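Local atomic coordinates of fibronectin type III domain-containing protein (Simiduia agarivorans, PDB entry 6P2K), a protein that probably hydrolyses the beta-glucan backbone of xyloglucan, its catalytic part being a family 74 glycoside hydrolase built from seven-bladed beta-propellers. Residues 678-681 against 682-686; 526-529 against 530-533. All coordinates share one frame; numbering follows the deposited sequence.

Contact 1 (678-681 against 682-686); sequences LVWW and NSVGN
Trp681 and Gly685 meet across a single short helical turn, residues 681-684, that follows a type I beta turn from Leu678 to Trp681 in a loop of the propeller. CB of Trp681 sits beside the peptide to Asn682. With CG anti to the backbone N (chi1 -171°), the indole swings over Gly685. CD2 and CE3 then lie against Gly685 CA, which sits over one face of the six-membered ring, 4.0 Å from its centroid, in a CH-pi contact. Farther out, CZ3 and CH2 come near Gly685 O, while on the pyrrole side NE1 lies close to a glycerol molecule. The CH2 corner of the neighbouring Trp680 ring reaches the edge of this indole in its plane. Trp680 O accepts two backbone N-H groups: Val684 N comes almost straight (N-H...O 175°), Ser683 N from above the carbonyl plane. Trp680 itself packs on Phe688 and on Leu714 of strand 714-723, which ties the turn to a blade. One water joins the beta turn to the helix: it donates to Val679 O at 2.9 Å and hydrogen-bonds Ser683 OG at 2.6 Å.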
ATOM      1  N   LEU B 678      61.443  -0.923   5.759  1.00 41.92           N
ATOM      2  CA  LEU B 678      60.787  -0.360   6.933  1.00 42.39           C
ATOM      3  C   LEU B 678      61.618   0.794   7.470  1.00 45.52           C
ATOM      4  O   LEU B 678      62.769   0.599   7.877  1.00 47.11           O
ATOM      5  CB  LEU B 678      60.599  -1.431   8.003  1.00 38.68           C
ATOM      6  CG  LEU B 678      59.951  -2.704   7.469  1.00 38.13           C
ATOM      7  CD1 LEU B 678      59.950  -3.753   8.547  1.00 35.63           C
ATOM      8  CD2 LEU B 678      58.534  -2.423   6.979  1.00 36.89           C
ATOM      9  N   VAL B 679      61.030   1.992   7.471  1.00 43.34           N
ATOM     10  CA  VAL B 679      61.723   3.172   7.968  1.00 43.03           C
ATOM     11  C   VAL B 679      61.968   3.084   9.469  1.00 41.05           C
ATOM     12  O   VAL B 679      62.855   3.770   9.989  1.00 41.37           O
ATOM     13  CB  VAL B 679      60.920   4.437   7.605  1.00 41.26           C
ATOM     14  CG1 VAL B 679      59.684   4.559   8.488  1.00 36.24           C
ATOM     15  CG2 VAL B 679      61.787   5.681   7.704  1.00 44.08           C
ATOM     16  N   TRP B 680      61.221   2.238  10.179  1.00 37.24           N
ATOM     17  CA  TRP B 680      61.271   2.171  11.632  1.00 37.03           C
ATOM     18  C   TRP B 680      62.150   1.047  12.165  1.00 36.88           C
ATOM     19  O   TRP B 680      62.311   0.936  13.385  1.00 36.85           O
ATOM     20  CB  TRP B 680      59.854   2.011  12.200  1.00 35.22           C
ATOM     21  CG  TRP B 680      59.013   0.976  11.503  1.00 35.97           C
ATOM     22  CD1 TRP B 680      58.129   1.191  10.486  1.00 35.99           C
ATOM     23  CD2 TRP B 680      58.965  -0.432  11.783  1.00 36.26           C
ATOM     24  NE1 TRP B 680      57.536   0.008  10.113  1.00 37.72           N
ATOM     25  CE2 TRP B 680      58.031  -1.003  10.894  1.00 35.35           C
ATOM     26  CE3 TRP B 680      59.620  -1.263  12.698  1.00 35.27           C
ATOM     27  CZ2 TRP B 680      57.738  -2.366  10.890  1.00 33.41           C
ATOM     28  CZ3 TRP B 680      59.327  -2.617  12.693  1.00 35.99           C
ATOM     29  CH2 TRP B 680      58.395  -3.156  11.793  1.00 35.73           C
ATOM     30  N   TRP B 681      62.730   0.220  11.291  1.00 35.48           N
ATOM     31  CA  TRP B 681      63.380  -0.998  11.762  1.00 34.62           C
ATOM     32  C   TRP B 681      64.567  -0.695  12.667  1.00 38.18           C
ATOM     33  O   TRP B 681      64.753  -1.355  13.697  1.00 35.89           O
ATOM     34  CB  TRP B 681      63.829  -1.856  10.584  1.00 35.46           C
ATOM     35  CG  TRP B 681      64.303  -3.193  11.041  1.00 38.80           C
ATOM     36  CD1 TRP B 681      65.594  -3.625  11.119  1.00 41.18           C
ATOM     37  CD2 TRP B 681      63.490  -4.265  11.525  1.00 37.22           C
ATOM     38  NE1 TRP B 681      65.633  -4.909  11.605  1.00 40.86           N
ATOM     39  CE2 TRP B 681      64.353  -5.324  11.863  1.00 38.15           C
ATOM     40  CE3 TRP B 681      62.112  -4.434  11.698  1.00 36.05           C
ATOM     41  CZ2 TRP B 681      63.885  -6.538  12.363  1.00 36.95           C
ATOM     42  CZ3 TRP B 681      61.650  -5.639  12.195  1.00 35.22           C
ATOM     43  CH2 TRP B 681      62.533  -6.674  12.521  1.00 34.98           C
ATOM     44  N   ASN B 682      65.383   0.294  12.305  1.00 41.86           N
ATOM     45  CA  ASN B 682      66.597   0.546  13.069  1.00 45.38           C
ATOM     46  C   ASN B 682      66.316   1.207  14.411  1.00 46.34           C
ATOM     47  O   ASN B 682      67.165   1.140  15.308  1.00 48.19           O
ATOM     48  CB  ASN B 682      67.561   1.401  12.248  1.00 49.86           C
ATOM     49  CG  ASN B 682      68.272   0.599  11.177  1.00 56.70           C
ATOM     50  OD1 ASN B 682      68.721  -0.523  11.419  1.00 58.90           O
ATOM     51  ND2 ASN B 682      68.373   1.169   9.982  1.00 59.70           N
ATOM     52  N   SER B 683      65.147   1.828  14.578  1.00 44.37           N
ATOM     53  CA  SER B 683      64.811   2.489  15.834  1.00 44.33           C
ATOM     54  C   SER B 683      64.068   1.563  16.792  1.00 40.56           C
ATOM     55  O   SER B 683      64.440   1.454  17.964  1.00 40.38           O
ATOM     56  CB  SER B 683      63.973   3.745  15.569  1.00 47.58           C
ATOM     57  OG  SER B 683      64.686   4.683  14.780  1.00 52.10           O
ATOM     58  N   VAL B 684      63.024   0.886  16.312  1.00 36.11           N
ATOM     59  CA  VAL B 684      62.138   0.138  17.195  1.00 36.51           C
ATOM     60  C   VAL B 684      61.981  -1.303  16.728  1.00 35.82           C
ATOM     61  O   VAL B 684      61.165  -2.052  17.278  1.00 34.99           O
ATOM     62  CB  VAL B 684      60.765   0.826  17.294  1.00 35.49           C
ATOM     63  CG1 VAL B 684      60.892   2.153  18.021  1.00 35.71           C
ATOM     64  CG2 VAL B 684      60.181   1.030  15.909  1.00 32.04           C
ATOM     65  N   GLY B 685      62.756  -1.705  15.719  1.00 35.04           N
ATOM     66  CA  GLY B 685      62.658  -3.070  15.228  1.00 35.26           C
ATOM     67  C   GLY B 685      62.972  -4.111  16.283  1.00 39.23           C
ATOM     68  O   GLY B 685      62.478  -5.240  16.216  1.00 39.01           O
ATOM     69  N   ASN B 686      63.789  -3.748  17.275  1.00 41.99           N
ATOM     70  CA  ASN B 686      64.106  -4.658  18.369  1.00 44.08           C
ATOM     71  C   ASN B 686      62.903  -4.946  19.257  1.00 42.44           C
ATOM     72  O   ASN B 686      62.936  -5.916  20.023  1.00 44.84           O
ATOM     73  CB  ASN B 686      65.241  -4.077  19.205  1.00 51.99           C
ATOM     74  CG  ASN B 686      65.021  -2.621  19.535  1.00 60.48           C
ATOM     75  OD1 ASN B 686      65.350  -1.739  18.741  1.00 67.05           O
ATOM     76  ND2 ASN B 686      64.450  -2.357  20.703  1.00 62.11           N
TER
HETATM   77  O   HOH W   1      65.292   1.641   9.592  1.00 37.29           O
HETATM   78  O   HOH W   2      64.537   3.752  12.375  1.00 40.06           O

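Contact 2 (526-529 against 530-533); sequences MFSS and NYGM
The Phe527 ring lies flat against the backbone of Gly532, with Gly532 C 3.7 Å above its centre and Gly532 CA making a CH-pi contact over the same face. Met533 arrives at the ring's edge instead: its chain bends at chi3 (-83°), bringing CE in plane to 3.5 Å from Phe527 CD2. These residues belong to the antiparallel hairpin of strands 524-528 and 532-536, the two middle strands of a four-stranded propeller blade. Phe527 and Met533 form a non-hydrogen-bonded pair, next to the hydrogen-bonded pair of Ser528 and Gly532. There Ser528 N gives to Gly532 O at 2.8 Å, while Ser528 O is gripped twice, by Tyr531 N at 2.9 Å and by Gly532 N at 3.1 Å, the latter in the carbonyl plane. Two residues facing one make this a classic beta bulge. At the connection, a water donates to Ser529 O at 2.8 Å and only weakly to Asn530 OD1. Farther out, Ser528 OG bonds to Gly509 O and Ser529 OG to Val510 O, both just before the neighbouring strand 511-516, while Phe585 meets the aromatic ring of Phe527. Gly532 adopts phi 150° and psi -170°, angles that call for glycine, and its bare main chain presents a flat surface to the aromatic ring.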
ATOM      1  N   MET B 526      27.046 -18.309  14.981  1.00 19.96           N
ATOM      2  CA  MET B 526      27.530 -17.215  15.812  1.00 20.00           C
ATOM      3  C   MET B 526      28.004 -17.778  17.147  1.00 19.28           C
ATOM      4  O   MET B 526      27.439 -18.748  17.657  1.00 20.61           O
ATOM      5  CB  MET B 526      26.443 -16.155  16.032  1.00 17.58           C
ATOM      6  CG  MET B 526      25.204 -16.676  16.756  1.00 18.83           C
ATOM      7  SD  MET B 526      23.653 -16.080  16.040  1.00 26.02           S
ATOM      8  CE  MET B 526      23.643 -16.949  14.468  1.00 22.68           C
ATOM      9  N   PHE B 527      29.050 -17.167  17.705  1.00 19.07           N
ATOM     10  CA  PHE B 527      29.595 -17.581  18.995  1.00 16.45           C
ATOM     11  C   PHE B 527      29.416 -16.440  19.986  1.00 18.56           C
ATOM     12  O   PHE B 527      30.013 -15.372  19.825  1.00 21.83           O
ATOM     13  CB  PHE B 527      31.065 -17.986  18.888  1.00 14.34           C
ATOM     14  CG  PHE B 527      31.523 -18.911  19.991  1.00 16.00           C
ATOM     15  CD1 PHE B 527      31.606 -18.467  21.304  1.00 17.43           C
ATOM     16  CD2 PHE B 527      31.850 -20.229  19.716  1.00 17.11           C
ATOM     17  CE1 PHE B 527      32.014 -19.323  22.323  1.00 18.68           C
ATOM     18  CE2 PHE B 527      32.263 -21.089  20.720  1.00 18.50           C
ATOM     19  CZ  PHE B 527      32.343 -20.636  22.029  1.00 18.64           C
ATOM     20  N   SER B 528      28.600 -16.675  21.008  1.00 15.38           N
ATOM     21  CA  SER B 528      28.351 -15.708  22.068  1.00 18.00           C
ATOM     22  C   SER B 528      29.441 -15.863  23.123  1.00 18.52           C
ATOM     23  O   SER B 528      29.536 -16.905  23.775  1.00 19.94           O
ATOM     24  CB  SER B 528      26.962 -15.921  22.669  1.00 16.77           C
ATOM     25  OG  SER B 528      26.643 -14.895  23.588  1.00 19.02           O
ATOM     26  N   SER B 529      30.261 -14.825  23.284  1.00 22.00           N
ATOM     27  CA  SER B 529      31.437 -14.899  24.143  1.00 18.55           C
ATOM     28  C   SER B 529      31.069 -15.340  25.553  1.00 19.56           C
ATOM     29  O   SER B 529      30.198 -14.747  26.198  1.00 20.11           O
ATOM     30  CB  SER B 529      32.143 -13.542  24.182  1.00 19.50           C
ATOM     31  OG  SER B 529      32.767 -13.268  22.940  1.00 20.47           O
ATOM     32  N   ASN B 530      31.736 -16.404  26.007  1.00 22.49           N
ATOM     33  CA  ASN B 530      31.576 -17.010  27.327  1.00 23.27           C
ATOM     34  C   ASN B 530      30.246 -17.730  27.496  1.00 20.84           C
ATOM     35  O   ASN B 530      29.856 -18.050  28.624  1.00 20.43           O
ATOM     36  CB  ASN B 530      31.765 -15.982  28.449  1.00 23.28           C
ATOM     37  CG  ASN B 530      33.161 -15.395  28.459  1.00 28.65           C
ATOM     38  OD1 ASN B 530      33.338 -14.176  28.441  1.00 34.46           O
ATOM     39  ND2 ASN B 530      34.165 -16.265  28.472  1.00 24.71           N
ATOM     40  N   TYR B 531      29.545 -18.016  26.402  1.00 17.00           N
ATOM     41  CA  TYR B 531      28.323 -18.812  26.465  1.00 16.17           C
ATOM     42  C   TYR B 531      28.372 -20.030  25.558  1.00 18.05           C
ATOM     43  O   TYR B 531      28.138 -21.149  26.027  1.00 23.51           O
ATOM     44  CB  TYR B 531      27.106 -17.940  26.124  1.00 15.62           C
ATOM     45  CG  TYR B 531      26.763 -16.956  27.216  1.00 20.25           C
ATOM     46  CD1 TYR B 531      25.938 -17.319  28.271  1.00 23.58           C
ATOM     47  CD2 TYR B 531      27.275 -15.666  27.200  1.00 22.12           C
ATOM     48  CE1 TYR B 531      25.625 -16.423  29.280  1.00 24.41           C
ATOM     49  CE2 TYR B 531      26.972 -14.761  28.206  1.00 22.87           C
ATOM     50  CZ  TYR B 531      26.147 -15.145  29.242  1.00 26.12           C
ATOM     51  OH  TYR B 531      25.843 -14.245  30.240  1.00 29.61           O
ATOM     52  N   GLY B 532      28.671 -19.855  24.279  1.00 16.35           N
ATOM     53  CA  GLY B 532      28.803 -20.979  23.377  1.00 18.88           C
ATOM     54  C   GLY B 532      28.426 -20.588  21.960  1.00 18.49           C
ATOM     55  O   GLY B 532      28.249 -19.414  21.642  1.00 18.10           O
ATOM     56  N   MET B 533      28.310 -21.605  21.110  1.00 17.62           N
ATOM     57  CA  MET B 533      28.011 -21.406  19.699  1.00 19.09           C
ATOM     58  C   MET B 533      26.544 -21.692  19.418  1.00 21.62           C
ATOM     59  O   MET B 533      25.989 -22.691  19.890  1.00 19.17           O
ATOM     60  CB  MET B 533      28.882 -22.291  18.809  1.00 20.90           C
ATOM     61  CG  MET B 533      28.755 -21.936  17.333  1.00 28.93           C
ATOM     62  SD  MET B 533      30.013 -22.690  16.293  1.00 40.73           S
ATOM     63  CE  MET B 533      31.362 -21.537  16.512  1.00 42.37           C
TER
HETATM   64  O   HOH W   3      30.436 -12.537  27.864  1.00 28.61           O

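How the contacts relate
Contacts 1 and 2 are separate parts of one chain, their centres 39 Å apart and nearest atoms about 30 Å apart, and 526-533 ends long before 678 begins. Contact 2 is built into the middle of a blade, close to two zinc-binding side chains, with a zinc ion about 9 Å from Gly532: the side chain of Phe527 is about 6 Å from that of Asp513, a zinc ligand with Asp405, and Gly532 is about 6 Å from the side chain of Glu559, which binds another zinc with Asp562 and Asp566. Contact 1 is a loop turn away from the zinc sites, its Trp681 side chain about 3 Å from a glycerol that probably came from the crystallisation liquor.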